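Local coordinates for protein purine nucleoside phosphorylase (Anopheles gambiae, PDB 2P4S) that breaks down inosine, guanosine and their 2'-deoxy forms with phosphate, releasing purine base and pentose 1-phosphate for purine salvage, and works as a homotrimer, at residues G234-D237 with P242-F245; A248-P253 with T312-G317. All blocks are in the same frame, centred on the assembly; numbering follows the deposited sequence.

Interaction 1: G234-D237 with P242-F245; sequences GPND and PRFF. With DIH (7-[[(3R,4R)-3-(hydroxymethyl)-4-oxidanyl-pyrrolidin-1-ium-1-yl]methyl]-3,5-dihydropyrrolo[3,2-d]pyrimidin-4-one), chain H.
Asn-236 lays its CB over one face of the Arg-243 guanidinium. The two residues face each other across a bend in the long irregular loop between helices 223-226 and 253-265 of the phosphorylase-superfamily fold, at the subunit interface of the PNP trimer. CB of Asn-236 sits 3.6 Å above the guanidinium plane, off to one side of the group's centre, and lies 3.7 Å from Arg-243 CZ. The carbonyl of Gly-234 comes to the edge of the same group, near its plane. Arg-243 NH2 donates a bent hydrogen bond to Gly-234 O (144°). Arg-243 NH2 is modelled only 2.4 Å from Gly-234 O, too short for a normal hydrogen bond, so the details are doubtful. In Arg-243, CG trails away from the backbone N (chi1 -158°). As modelled, chi2 is nearly eclipsed (-8°), which is unusual and may be imprecise; the bend brings the head group to residues 234-236. Its NH1 is hydrogen-bonded to Leu-232 O, so two backbone carbonyls of the loop meet one guanidinium.

Phe-244 has CB directed away from residues 234-237. Its ring enters the active site of the second subunit, where Tyr-173 and His-342 of that chain meet it. The inhibitor DIH there is hydrogen-bonded by Glu-286 and Asn-328 of the second subunit. The loop thus lends an aromatic wall to a neighbour's nucleoside pocket, as in other trimeric PNPs. The Phe-244 ring is sandwiched: Arg-243 CG lies 3.8 Å above one face, near its margin, while DIH C5' lies 3.4 Å above the opposite face, over the ring centre.

Interaction 2: A248-P253 with T312-G317; sequences ANTYDP and TARHCG
Thr-250 and Arg-314 run alongside each other, pointing opposite ways, aliphatic part against aliphatic part. Thr-250 CG2 touches Arg-314 CG at 3.4 Å, and Arg-314 NE passes 3.6 Å from Thr-250 CA. The methyl is placed there because chi1 of Thr-250 (-71°) turns CG2 away from the backbone nitrogen. No direct hydrogen bond joins the two segments. A water does so instead. It lies in the plane of the Arg-314 guanidinium, at its edge, and its O accepts from Arg-314 NH2 at 2.6 Å. The water O donates in turn to Ala-248 O at 3.0 Å. Asn-249 O lies over the outer part of one guanidinium face of Arg-314, loosely, 4.1 Å above the plane.

The next shell positions both side chains: Arg-314 NH1 is hydrogen-bonded to Met-318 O, just past the helix end, and Thr-250 OG1 to Met-247 O. That helix end turns off at Gly-317, whose positive phi closes a Schellman motif. The 248-253 backbone is held in turn by Ala-248 N bonding Glu-338 OE1 of the second subunit, and Asp-252 OD2 caps Leu-255 N of the following helix.

The contact is a water-bridged join away from the annotated binding residues. It sets the chain leading into helix 253-265 against the C-terminal end of helix 307-315. Strand 319-329 lies beside both segments, with Cys-320 touching Ala-313 and Arg-314 and Ala-322 touching Tyr-251.

How the interactions relate
Interaction 1 is a surface contact within one loop, while interaction 2 is partly buried and joins the end of that loop to helix 307-315. Their centres are about 15 Å apart, and they follow one another along the chain. Each involves an arginine. Across the segments the Arg-243 guanidinium meets Gly-234 O directly, whereas Arg-314 reaches Ala-248 O through a water; each also bonds a carbonyl outside its two segments. The two contacts touch each other. His-315 NE2 is probably hydrogen-bonded to Pro-242 O, and the Phe-245 ring packs against His-315 and Arg-314. Both also reach the second subunit, but of the two only interaction 1 puts a side chain against its bound inhibitor.

Interaction 1: G234-D237 with P242-F245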
loop_
_atom_site.group_PDB
_atom_site.type_symbol
_atom_site.label_atom_id
_atom_site.label_comp_id
_atom_site.label_asym_id
_atom_site.label_seq_id
_atom_site.Cartn_x
_atom_site.Cartn_y
_atom_site.Cartn_z
ATOM N N GLY A 234 -7.139 13.939 4.010
ATOM C CA GLY A 234 -7.011 15.342 4.389
ATOM C C GLY A 234 -8.362 15.934 4.772
ATOM O O GLY A 234 -9.364 15.235 4.749
ATOM N N PRO A 235 -8.407 17.241 5.113
ATOM C CA PRO A 235 -9.683 17.878 5.515
ATOM C C PRO A 235 -10.827 17.621 4.514
ATOM O O PRO A 235 -10.607 17.621 3.306
ATOM C CB PRO A 235 -9.325 19.375 5.519
ATOM C CG PRO A 235 -7.833 19.393 5.910
ATOM C CD PRO A 235 -7.261 18.190 5.168
ATOM N N ASN A 236 -12.033 17.413 5.010
ATOM C CA ASN A 236 -13.185 17.214 4.118
ATOM C C ASN A 236 -13.990 18.516 3.969
ATOM O O ASN A 236 -14.329 19.153 4.977
ATOM C CB ASN A 236 -14.105 16.082 4.628
ATOM C CG ASN A 236 -15.337 15.897 3.739
ATOM O OD1 ASN A 236 -16.444 16.332 4.066
ATOM N ND2 ASN A 236 -15.133 15.302 2.593
ATOM N N ASP A 237 -14.275 18.909 2.727
ATOM C CA ASP A 237 -15.190 20.030 2.454
ATOM C C ASP A 237 -16.622 19.541 2.157
ATOM O O ASP A 237 -16.878 18.940 1.094
ATOM C CB ASP A 237 -14.644 20.891 1.292
ATOM C CG ASP A 237 -15.294 22.293 1.221
ATOM O OD1 ASP A 237 -16.535 22.423 1.374
ATOM O OD2 ASP A 237 -14.551 23.278 0.976
ATOM N N PRO A 242 -19.815 14.246 2.140
ATOM C CA PRO A 242 -19.609 13.865 3.553
ATOM C C PRO A 242 -18.189 13.349 3.868
ATOM O O PRO A 242 -17.450 12.938 2.961
ATOM C CB PRO A 242 -20.651 12.746 3.779
ATOM C CG PRO A 242 -20.890 12.123 2.405
ATOM C CD PRO A 242 -20.597 13.228 1.380
ATOM N N ARG A 243 -17.828 13.359 5.146
ATOM C CA ARG A 243 -16.565 12.802 5.594
ATOM C C ARG A 243 -16.451 11.324 5.176
ATOM O O ARG A 243 -15.388 10.901 4.666
ATOM C CB ARG A 243 -16.402 12.882 7.126
ATOM C CG ARG A 243 -14.939 12.808 7.597
ATOM C CD ARG A 243 -14.039 12.471 6.444
ATOM N NE ARG A 243 -12.786 13.104 6.646
ATOM C CZ ARG A 243 -11.872 13.338 5.727
ATOM N NH1 ARG A 243 -12.020 12.996 4.456
ATOM N NH2 ARG A 243 -10.785 13.949 6.134
ATOM N N PHE A 244 -17.539 10.568 5.409
ATOM C CA PHE A 244 -17.608 9.141 5.177
ATOM C C PHE A 244 -18.767 8.819 4.285
ATOM O O PHE A 244 -19.765 9.531 4.292
ATOM C CB PHE A 244 -17.828 8.381 6.499
ATOM C CG PHE A 244 -16.870 8.735 7.542
ATOM C CD1 PHE A 244 -15.522 8.336 7.428
ATOM C CD2 PHE A 244 -17.291 9.489 8.646
ATOM C CE1 PHE A 244 -14.595 8.676 8.386
ATOM C CE2 PHE A 244 -16.370 9.839 9.651
ATOM C CZ PHE A 244 -15.016 9.432 9.518
ATOM N N PHE A 245 -18.655 7.733 3.526
ATOM C CA PHE A 245 -19.785 7.273 2.699
ATOM C C PHE A 245 -19.548 5.829 2.280
ATOM O O PHE A 245 -18.386 5.333 2.312
ATOM C CB PHE A 245 -20.000 8.182 1.478
ATOM C CG PHE A 245 -18.802 8.246 0.546
ATOM C CD1 PHE A 245 -18.743 7.425 -0.591
ATOM C CD2 PHE A 245 -17.743 9.128 0.803
ATOM C CE1 PHE A 245 -17.615 7.460 -1.421
ATOM C CE2 PHE A 245 -16.622 9.193 -0.035
ATOM C CZ PHE A 245 -16.545 8.359 -1.144
HETATM O "O5'" DIH H . -17.780 5.861 10.690
HETATM C "C5'" DIH H . -16.461 6.169 10.246
HETATM C "C4'" DIH H . -15.469 5.875 11.376
HETATM C "C6'" DIH H . -15.757 4.531 12.076
HETATM C "C3'" DIH H . -14.031 5.817 10.859
HETATM O "O3'" DIH H . -13.143 6.435 11.800
HETATM C "C2'" DIH H . -13.706 4.322 10.859
HETATM N "N1'" DIH H . -14.442 3.854 12.061
HETATM C C10 DIH H . -14.471 2.393 12.132
HETATM C C9 DIH H . -15.439 1.640 11.249
HETATM C C8 DIH H . -16.745 1.256 11.591
HETATM N N7 DIH H . -17.316 0.558 10.561
HETATM C C5 DIH H . -16.386 0.447 9.576
HETATM C C6 DIH H . -16.368 -0.206 8.243
HETATM O O6 DIH H . -17.388 -0.821 7.807
HETATM N N1 DIH H . -15.245 -0.088 7.533
HETATM C C2 DIH H . -14.149 0.597 7.977
HETATM N N3 DIH H . -14.095 1.182 9.173
HETATM C C4 DIH H . -15.222 1.105 9.979
#

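Interaction 2: A248-P253 with T312-G317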
loop_
_atom_site.group_PDB
_atom_site.type_symbol
_atom_site.label_atom_id
_atom_site.label_comp_id
_atom_site.label_asym_id
_atom_site.label_seq_id
_atom_site.Cartn_x
_atom_site.Cartn_y
_atom_site.Cartn_z
ATOM N N ALA A 248 -21.705 0.987 -1.965
ATOM C CA ALA A 248 -22.711 0.146 -2.611
ATOM C C ALA A 248 -23.288 0.823 -3.861
ATOM O O ALA A 248 -23.665 1.992 -3.815
ATOM C CB ALA A 248 -23.833 -0.220 -1.657
ATOM N N ASN A 249 -23.353 0.056 -4.960
ATOM C CA ASN A 249 -23.850 0.538 -6.255
ATOM C C ASN A 249 -23.083 1.733 -6.804
ATOM O O ASN A 249 -23.636 2.535 -7.549
ATOM C CB ASN A 249 -25.356 0.842 -6.196
ATOM C CG ASN A 249 -26.157 -0.310 -5.585
ATOM O OD1 ASN A 249 -25.892 -1.494 -5.848
ATOM N ND2 ASN A 249 -27.092 0.035 -4.725
ATOM N N THR A 250 -21.803 1.840 -6.469
ATOM C CA THR A 250 -20.918 2.877 -7.041
ATOM C C THR A 250 -20.918 2.792 -8.541
ATOM O O THR A 250 -21.046 3.821 -9.223
ATOM C CB THR A 250 -19.480 2.712 -6.516
ATOM O OG1 THR A 250 -19.453 3.089 -5.142
ATOM C CG2 THR A 250 -18.465 3.532 -7.295
ATOM N N TYR A 251 -20.739 1.583 -9.068
ATOM C CA TYR A 251 -20.820 1.368 -10.516
ATOM C C TYR A 251 -22.288 1.030 -10.826
ATOM O O TYR A 251 -22.776 -0.036 -10.459
ATOM C CB TYR A 251 -19.847 0.269 -10.965
ATOM C CG TYR A 251 -18.421 0.667 -10.733
ATOM C CD1 TYR A 251 -17.753 1.515 -11.622
ATOM C CD2 TYR A 251 -17.744 0.233 -9.591
ATOM C CE1 TYR A 251 -16.433 1.917 -11.374
ATOM C CE2 TYR A 251 -16.430 0.622 -9.335
ATOM C CZ TYR A 251 -15.782 1.460 -10.228
ATOM O OH TYR A 251 -14.470 1.810 -9.961
ATOM N N ASP A 252 -22.986 1.962 -11.469
ATOM C CA ASP A 252 -24.456 1.960 -11.434
ATOM C C ASP A 252 -25.068 0.692 -12.064
ATOM O O ASP A 252 -24.842 0.428 -13.238
ATOM C CB ASP A 252 -25.009 3.235 -12.063
ATOM C CG ASP A 252 -26.512 3.372 -11.845
ATOM O OD1 ASP A 252 -26.929 3.723 -10.702
ATOM O OD2 ASP A 252 -27.254 3.087 -12.818
ATOM N N PRO A 253 -25.775 -0.129 -11.269
ATOM C CA PRO A 253 -26.338 -1.387 -11.813
ATOM C C PRO A 253 -27.239 -1.212 -13.044
ATOM O O PRO A 253 -27.122 -1.985 -14.004
ATOM C CB PRO A 253 -27.110 -1.970 -10.612
ATOM C CG PRO A 253 -26.369 -1.448 -9.436
ATOM C CD PRO A 253 -26.035 -0.004 -9.818
ATOM N N THR A 312 -13.841 9.961 -6.068
ATOM C CA THR A 312 -14.128 11.407 -6.070
ATOM C C THR A 312 -15.535 11.714 -6.616
ATOM O O THR A 312 -16.237 12.540 -6.076
ATOM C CB THR A 312 -13.045 12.145 -6.877
ATOM O OG1 THR A 312 -11.750 11.822 -6.316
ATOM C CG2 THR A 312 -13.283 13.642 -6.847
ATOM N N ALA A 313 -15.935 11.050 -7.693
ATOM C CA ALA A 313 -17.264 11.218 -8.268
ATOM C C ALA A 313 -18.358 10.852 -7.267
ATOM O O ALA A 313 -19.319 11.581 -7.095
ATOM C CB ALA A 313 -17.412 10.395 -9.512
ATOM N N ARG A 314 -18.191 9.724 -6.596
ATOM C CA ARG A 314 -19.175 9.215 -5.636
ATOM C C ARG A 314 -19.260 10.154 -4.470
ATOM O O ARG A 314 -20.328 10.422 -3.982
ATOM C CB ARG A 314 -18.772 7.798 -5.142
ATOM C CG ARG A 314 -18.948 6.736 -6.221
ATOM C CD ARG A 314 -20.357 6.856 -6.879
ATOM N NE ARG A 314 -21.363 6.281 -6.000
ATOM C CZ ARG A 314 -22.655 6.608 -5.976
ATOM N NH1 ARG A 314 -23.127 7.556 -6.796
ATOM N NH2 ARG A 314 -23.469 5.984 -5.101
ATOM N N HIS A 315 -18.111 10.659 -4.037
ATOM C CA HIS A 315 -18.042 11.648 -2.961
ATOM C C HIS A 315 -18.945 12.863 -3.198
ATOM O O HIS A 315 -19.631 13.266 -2.290
ATOM C CB HIS A 315 -16.589 12.096 -2.692
ATOM C CG HIS A 315 -16.453 13.016 -1.499
ATOM N ND1 HIS A 315 -15.999 14.310 -1.600
ATOM C CD2 HIS A 315 -16.759 12.834 -0.192
ATOM C CE1 HIS A 315 -16.015 14.880 -0.414
ATOM N NE2 HIS A 315 -16.460 14.000 0.462
ATOM N N CYS A 316 -18.869 13.427 -4.393
ATOM C CA CYS A 316 -19.708 14.504 -4.945
ATOM C C CYS A 316 -21.175 14.162 -5.182
ATOM O O CYS A 316 -21.899 15.039 -5.616
ATOM C CB CYS A 316 -19.286 14.775 -6.411
ATOM S SG CYS A 316 -17.813 15.456 -6.626
ATOM N N GLY A 317 -21.557 12.889 -5.066
ATOM C CA GLY A 317 -22.929 12.427 -5.336
ATOM C C GLY A 317 -23.190 12.138 -6.803
ATOM O O GLY A 317 -24.346 12.065 -7.212
HETATM O O HOH W 1 -22.180 4.588 -3.361
#